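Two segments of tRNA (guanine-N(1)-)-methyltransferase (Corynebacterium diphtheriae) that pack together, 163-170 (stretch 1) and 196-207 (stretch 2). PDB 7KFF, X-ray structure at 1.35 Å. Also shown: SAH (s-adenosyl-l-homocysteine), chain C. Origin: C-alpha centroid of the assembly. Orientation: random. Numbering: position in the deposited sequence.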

# COMPACT_ATOMS: atom_id res chain seq x y z
N VAL A 163 -12.17 3.94 12.62
CA VAL A 163 -11.04 4.37 13.43
C VAL A 163 -9.84 3.54 13.01
O VAL A 163 -9.96 2.33 12.77
CB VAL A 163 -11.37 4.20 14.93
CG1 VAL A 163 -10.18 4.60 15.78
CG2 VAL A 163 -12.61 5.03 15.29
N PHE A 164 -8.69 4.18 12.91
CA PHE A 164 -7.42 3.54 12.59
C PHE A 164 -6.44 3.67 13.74
O PHE A 164 -6.21 4.78 14.23
CB PHE A 164 -6.78 4.17 11.36
CG PHE A 164 -7.56 4.03 10.09
CD1 PHE A 164 -8.53 4.96 9.77
CD2 PHE A 164 -7.26 3.04 9.17
CE1 PHE A 164 -9.22 4.89 8.57
CE2 PHE A 164 -7.94 2.96 7.97
CZ PHE A 164 -8.92 3.89 7.67
N ALA A 165 -5.84 2.56 14.15
CA ALA A 165 -4.80 2.53 15.18
C ALA A 165 -3.46 2.29 14.49
O ALA A 165 -3.21 1.19 14.00
CB ALA A 165 -5.07 1.44 16.21
N CYS A 166 -2.61 3.32 14.42
CA CYS A 166 -1.36 3.25 13.67
C CYS A 166 -0.20 2.77 14.52
O CYS A 166 0.22 3.45 15.45
CB CYS A 166 -0.99 4.60 13.08
SG CYS A 166 -2.22 5.29 11.97
N GLY A 167 0.36 1.61 14.15
CA GLY A 167 1.52 1.11 14.85
C GLY A 167 2.83 1.67 14.33
O GLY A 167 2.93 2.12 13.18
N ARG A 168 3.83 1.61 15.19
CA ARG A 168 5.22 1.89 14.90
C ARG A 168 6.03 0.86 15.68
O ARG A 168 5.49 0.15 16.55
CB ARG A 168 5.58 3.31 15.36
CG ARG A 168 4.97 4.43 14.52
CD ARG A 168 5.87 4.82 13.39
NE ARG A 168 5.19 5.50 12.30
CZ ARG A 168 5.81 6.00 11.23
NH1 ARG A 168 7.13 6.01 11.16
NH2 ARG A 168 5.12 6.50 10.23
N TYR A 169 7.33 0.77 15.38
CA TYR A 169 8.25 -0.08 16.14
C TYR A 169 7.85 -1.53 15.90
O TYR A 169 7.70 -1.95 14.75
CB TYR A 169 8.30 0.37 17.60
CG TYR A 169 8.39 1.88 17.73
CD1 TYR A 169 9.28 2.63 16.94
CD2 TYR A 169 7.56 2.55 18.60
CE1 TYR A 169 9.34 4.01 17.06
CE2 TYR A 169 7.63 3.93 18.74
CZ TYR A 169 8.51 4.65 17.95
OH TYR A 169 8.57 6.02 18.07
N GLU A 170 7.72 -2.33 16.96
CA GLU A 170 7.30 -3.72 16.77
C GLU A 170 5.80 -3.86 16.62
O GLU A 170 5.30 -4.95 16.30
CB GLU A 170 7.76 -4.57 17.96
CG GLU A 170 9.27 -4.63 18.11
CD GLU A 170 9.96 -5.12 16.86
OE1 GLU A 170 10.76 -4.35 16.29
OE2 GLU A 170 9.70 -6.27 16.45
N LEU A 196 6.58 -2.16 6.10
CA LEU A 196 6.60 -0.71 6.19
C LEU A 196 7.19 -0.27 7.52
O LEU A 196 7.47 -1.08 8.41
CB LEU A 196 5.18 -0.16 6.09
CG LEU A 196 4.44 -0.66 4.85
CD1 LEU A 196 2.98 -0.26 4.93
CD2 LEU A 196 5.11 -0.18 3.58
N ILE A 197 7.32 1.05 7.69
CA ILE A 197 7.83 1.63 8.93
C ILE A 197 6.71 1.86 9.94
O ILE A 197 6.89 1.69 11.16
CB ILE A 197 8.60 2.94 8.64
CG1 ILE A 197 9.74 2.72 7.64
CG2 ILE A 197 9.11 3.55 9.95
CD1 ILE A 197 10.28 3.98 7.02
N GLY A 198 5.55 2.28 9.46
CA GLY A 198 4.44 2.59 10.34
C GLY A 198 3.12 2.35 9.65
O GLY A 198 3.05 2.21 8.43
N GLY A 199 2.07 2.34 10.45
CA GLY A 199 0.73 2.17 9.92
C GLY A 199 0.12 3.37 9.24
O GLY A 199 -0.87 3.21 8.52
N GLU A 200 0.69 4.56 9.42
CA GLU A 200 0.10 5.78 8.85
C GLU A 200 -0.07 5.69 7.33
O GLU A 200 -1.12 6.06 6.80
CB GLU A 200 0.95 6.99 9.21
CG GLU A 200 0.94 7.34 10.72
CD GLU A 200 1.83 6.50 11.63
OE1 GLU A 200 2.56 5.59 11.17
OE2 GLU A 200 1.79 6.78 12.84
N VAL A 201 0.96 5.23 6.62
CA VAL A 201 0.85 5.16 5.17
C VAL A 201 -0.21 4.16 4.76
O VAL A 201 -0.89 4.34 3.75
CB VAL A 201 2.21 4.89 4.50
CG1 VAL A 201 2.69 3.45 4.71
CG2 VAL A 201 2.15 5.21 3.02
N ALA A 202 -0.39 3.09 5.54
CA ALA A 202 -1.45 2.13 5.23
C ALA A 202 -2.83 2.75 5.41
O ALA A 202 -3.75 2.40 4.67
CB ALA A 202 -1.29 0.91 6.12
N VAL A 203 -2.98 3.69 6.36
CA VAL A 203 -4.23 4.44 6.47
C VAL A 203 -4.50 5.21 5.19
O VAL A 203 -5.61 5.21 4.66
CB VAL A 203 -4.19 5.37 7.69
CG1 VAL A 203 -5.47 6.21 7.71
CG2 VAL A 203 -4.02 4.56 8.97
N LEU A 204 -3.47 5.89 4.66
CA LEU A 204 -3.67 6.64 3.43
C LEU A 204 -4.10 5.73 2.28
O LEU A 204 -4.97 6.09 1.48
CB LEU A 204 -2.39 7.39 3.06
CG LEU A 204 -1.88 8.44 4.06
CD1 LEU A 204 -0.60 9.05 3.54
CD2 LEU A 204 -2.92 9.49 4.30
N VAL A 205 -3.50 4.53 2.19
CA VAL A 205 -3.86 3.56 1.16
C VAL A 205 -5.31 3.15 1.29
O VAL A 205 -6.09 3.19 0.32
CB VAL A 205 -2.92 2.35 1.22
CG1 VAL A 205 -3.47 1.21 0.39
CG2 VAL A 205 -1.51 2.72 0.77
N ILE A 206 -5.70 2.71 2.48
CA ILE A 206 -7.05 2.21 2.69
C ILE A 206 -8.07 3.33 2.49
O ILE A 206 -9.12 3.14 1.86
CB ILE A 206 -7.16 1.56 4.08
CG1 ILE A 206 -6.32 0.28 4.15
CG2 ILE A 206 -8.61 1.27 4.41
CD1 ILE A 206 -6.05 -0.22 5.56
N ALA A 207 -7.75 4.53 2.98
CA ALA A 207 -8.65 5.66 2.80
C ALA A 207 -8.90 5.96 1.34
O ALA A 207 -10.04 6.23 0.95
CB ALA A 207 -8.12 6.87 3.56
N SAH C . 8.30 -6.67 13.41
CA SAH C . 7.09 -6.39 12.67
CB SAH C . 7.27 -5.02 12.05
CG SAH C . 6.25 -3.98 12.49
SD SAH C . 6.41 -2.70 11.26
C SAH C . 6.80 -7.38 11.55
O SAH C . 7.57 -7.52 10.61
OXT SAH C . 5.75 -8.03 11.56
C5' SAH C . 5.68 -1.37 12.20
C4' SAH C . 4.24 -1.07 11.84
O4' SAH C . 4.11 -0.67 10.48
C3' SAH C . 3.22 -2.21 12.01
O3' SAH C . 2.89 -2.41 13.34
C2' SAH C . 2.08 -1.71 11.13
O2' SAH C . 1.34 -0.70 11.79
C1' SAH C . 2.84 -1.07 9.99
N9 SAH C . 3.06 -2.00 8.87
C8 SAH C . 4.26 -2.54 8.45
N7 SAH C . 4.05 -3.28 7.35
C5 SAH C . 2.71 -3.23 7.06
C6 SAH C . 1.94 -3.80 6.06
N6 SAH C . 2.43 -4.60 5.09
N1 SAH C . 0.59 -3.53 6.06
C2 SAH C . 0.04 -2.71 7.01
N3 SAH C . 0.79 -2.14 7.99
C4 SAH C . 2.10 -2.41 8.00
O HOH W 1 1.69 5.87 15.42
O HOH W 2 8.75 1.88 13.11

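What holds the two backbones so close? Stretch 1 leaves its strand after Ala165 and runs as a loop past Gly198 and Gly199, with the CA atoms of Cys166 and Gly199 4.4 Å apart. Gly199 N donates a hydrogen bond to Gly167 O (2.9 Å, 158° at the hydrogen). The approach depends on absent side chains: a CB on Gly198 would lie 2.2 Å from Arg168 NE, and one on Gly199 would crowd Gly167 N and clash with O2' of SAH.

Why does Arg168 bend back across Gly198? Its CA-to-CB bond points sideways, but chi1 and chi2, both m, bring its end nearer to stretch 2 before a t chi3 extends it. Arg168 NE and Arg168 NH2 each donate to Glu200 OE1, both at 2.9 Å, so one carboxylate oxygen receives two hydrogen bonds in a salt bridge near the guanidinium plane. Gly198 CA and Ile197 O lie over one face of that group.

How does Glu200 reach this partner? Its CB also starts sideways; chi1 m and chi2 p bring the carboxylate around to stretch 1. While OE1 serves the arginine, Glu200 OE2 accepts from a water at 2.7 Å that also donates to Cys166 O at 2.8 Å, tying the same side chain to the neighbouring backbone.

What fills the apolar end? Phe164 and Cys166, both m at chi1, point toward the helix, whereas Ala165 between them points away. Val203, with chi1 t, meets both: its CG2 lies 3.6 Å from Phe164 CD2 and 3.6 Å from Cys166 SG, while its CG1 sits 3.8 Å above the Phe164 ring centroid in a CH-pi contact. One turn on, Ile206 CG2 approaches the ring edge, 4.0 Å from Phe164 CE2.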